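PDB 2ITM: xylulose kinase from Escherichia coli, which phosphorylates D-xylulose at the expense of ATP, giving D-xylulose 5-phosphate and ADP, and acts as a homodimeric FGGY-family kinase. Local coordinates for residues L39-D44 / L95-R100. Sequence-based numbering, arbitrary orientation.
Sequences LWSEQD and LWNDGR. With XUL (D-xylulose), chain C.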
# COMPACT_ATOMS: atom_id res chain seq x y z
N LEU A 39 16.41 20.14 3.65
CA LEU A 39 15.70 20.91 4.65
C LEU A 39 15.86 22.42 4.49
O LEU A 39 15.34 23.18 5.28
CB LEU A 39 16.21 20.58 6.06
CG LEU A 39 15.88 19.20 6.61
CD1 LEU A 39 16.27 19.11 8.05
CD2 LEU A 39 14.42 18.85 6.45
N TRP A 40 16.60 22.85 3.48
CA TRP A 40 16.78 24.26 3.25
C TRP A 40 15.82 24.70 2.17
O TRP A 40 15.66 24.04 1.15
CB TRP A 40 18.20 24.67 2.90
CG TRP A 40 19.16 24.54 4.01
CD1 TRP A 40 19.16 23.61 5.00
CD2 TRP A 40 20.30 25.37 4.25
NE1 TRP A 40 20.22 23.81 5.84
CE2 TRP A 40 20.93 24.88 5.41
CE3 TRP A 40 20.84 26.48 3.61
CZ2 TRP A 40 22.08 25.46 5.91
CZ3 TRP A 40 21.97 27.05 4.12
CH2 TRP A 40 22.58 26.54 5.26
N SER A 41 15.19 25.83 2.43
CA SER A 41 14.27 26.45 1.49
C SER A 41 14.48 27.95 1.53
O SER A 41 14.18 28.59 2.52
CB SER A 41 12.83 26.09 1.84
OG SER A 41 11.96 26.37 0.77
N GLU A 42 15.03 28.49 0.44
CA GLU A 42 15.47 29.86 0.45
C GLU A 42 15.07 30.58 -0.84
O GLU A 42 14.89 29.97 -1.88
CB GLU A 42 17.00 29.92 0.59
CG GLU A 42 17.51 29.52 1.96
CD GLU A 42 19.01 29.58 2.04
OE1 GLU A 42 19.65 29.58 0.96
OE2 GLU A 42 19.52 29.64 3.14
N GLN A 43 14.93 31.89 -0.74
CA GLN A 43 14.80 32.74 -1.90
C GLN A 43 15.62 34.01 -1.76
O GLN A 43 15.88 34.48 -0.66
CB GLN A 43 13.33 33.08 -2.17
CG GLN A 43 12.56 31.96 -2.81
CD GLN A 43 11.06 32.19 -2.82
OE1 GLN A 43 10.35 31.63 -3.62
NE2 GLN A 43 10.59 33.01 -1.90
N ASP A 44 16.03 34.56 -2.89
CA ASP A 44 16.74 35.84 -2.92
C ASP A 44 15.74 36.99 -2.98
O ASP A 44 14.97 37.12 -3.92
CB ASP A 44 17.70 35.85 -4.11
CG ASP A 44 18.18 37.24 -4.48
OD1 ASP A 44 18.69 37.39 -5.60
OD2 ASP A 44 18.10 38.22 -3.74
N LEU A 95 12.77 30.48 4.32
CA LEU A 95 11.33 30.48 4.16
C LEU A 95 10.53 29.67 5.19
O LEU A 95 11.09 28.96 6.01
CB LEU A 95 10.94 30.05 2.75
CG LEU A 95 11.69 30.67 1.59
CD1 LEU A 95 11.05 30.21 0.30
CD2 LEU A 95 11.68 32.18 1.72
N TRP A 96 9.22 29.80 5.12
CA TRP A 96 8.30 29.10 6.01
C TRP A 96 8.46 27.59 5.92
O TRP A 96 8.29 26.90 6.90
CB TRP A 96 6.86 29.49 5.69
CG TRP A 96 6.46 29.07 4.34
CD1 TRP A 96 6.70 29.73 3.20
CD2 TRP A 96 5.80 27.86 3.98
NE1 TRP A 96 6.22 29.03 2.13
CE2 TRP A 96 5.66 27.87 2.59
CE3 TRP A 96 5.31 26.77 4.69
CZ2 TRP A 96 5.05 26.84 1.90
CZ3 TRP A 96 4.71 25.76 4.01
CH2 TRP A 96 4.58 25.80 2.63
N ASN A 97 8.77 27.09 4.73
CA ASN A 97 8.92 25.66 4.52
C ASN A 97 10.36 25.14 4.65
O ASN A 97 10.66 24.02 4.29
CB ASN A 97 8.31 25.24 3.20
CG ASN A 97 8.87 25.99 2.01
OD1 ASN A 97 8.61 25.65 0.88
ND2 ASN A 97 9.61 27.03 2.28
N ASP A 98 11.23 25.98 5.20
CA ASP A 98 12.55 25.58 5.64
C ASP A 98 12.46 24.83 6.97
O ASP A 98 11.77 25.23 7.88
CB ASP A 98 13.42 26.83 5.79
CG ASP A 98 14.90 26.52 5.86
OD1 ASP A 98 15.41 26.23 6.95
OD2 ASP A 98 15.65 26.58 4.87
N GLY A 99 13.20 23.73 7.06
CA GLY A 99 13.20 22.91 8.26
C GLY A 99 14.53 22.69 8.91
O GLY A 99 14.75 21.67 9.54
N ARG A 100 15.43 23.66 8.78
CA ARG A 100 16.78 23.52 9.28
C ARG A 100 16.94 23.74 10.77
O ARG A 100 17.94 23.36 11.34
CB ARG A 100 17.73 24.44 8.53
CG ARG A 100 17.87 25.82 9.13
CD ARG A 100 18.77 26.74 8.35
NE ARG A 100 18.27 26.98 7.00
CZ ARG A 100 18.89 27.74 6.11
NH1 ARG A 100 20.02 28.34 6.41
NH2 ARG A 100 18.35 27.91 4.91
C1 XUL C . 1.74 28.75 8.39
C2 XUL C . 0.97 28.76 7.08
C3 XUL C . 1.17 29.90 6.14
C4 XUL C . 1.85 29.31 4.93
C5 XUL C . 2.50 30.36 4.05
O1 XUL C . 1.08 29.51 9.37
O2 XUL C . 0.57 27.54 6.51
O3 XUL C . 2.10 30.75 6.76
O4 XUL C . 2.82 28.45 5.46
O5 XUL C . 2.34 31.61 4.65
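R100 lays its guanidinium flat on W40. CZ of R100 sits 3.4 Å from the centroid of the six-membered ring of W40, and the two planes are only 18° apart. This is a stacked cation-pi pair. The arginine chain bends at chi3 (62°), which sets NE to one side; CZ follows from there over the indole. The edge of the same guanidinium is taken by two acids. NH2 of R100 makes a salt bridge to OE2 of E42 at 2.7 Å, within the guanidinium plane but from above the carboxylate. NE and NH2 also grip D98 side-on, NE reaching OD1 at 3.0 Å and NH2 reaching OD2. D98 is held further by the backbone. N of S41 meets OD2 of D98 at 2.6 Å. It comes from the opposite face of the carboxylate to NH2 of R100. N of R100 closes an Asx turn on OD1. An alanine in place of R100 would probably leave E42 and D98 without this shared counter-charge and take the cation off that face of W40. The backbones are tied by G99 N to L39 O (2.8 Å) and by L95 N to S41 O (3.0 Å). The L39 end is looser and exposed to solvent: CD1 of L39 touches O of G99 at 3.3 Å. In the type I beta turn from L95 to D98, W96 belongs to the D-xylulose pocket. O4 of D-xylulose lies over one face of its ring, 3.1 Å from CE3 of W96, so the contact probably helps to place this loop. W134 of helix 128-138 also packs against W40 and R100, and R91 makes a second salt bridge to OE2 of E42. The small antiparallel sheet of strands 42-43 and 93-94 runs into this contact, which lies in the N-terminal FGGY region, just ahead of helices 45-62 and 102-111.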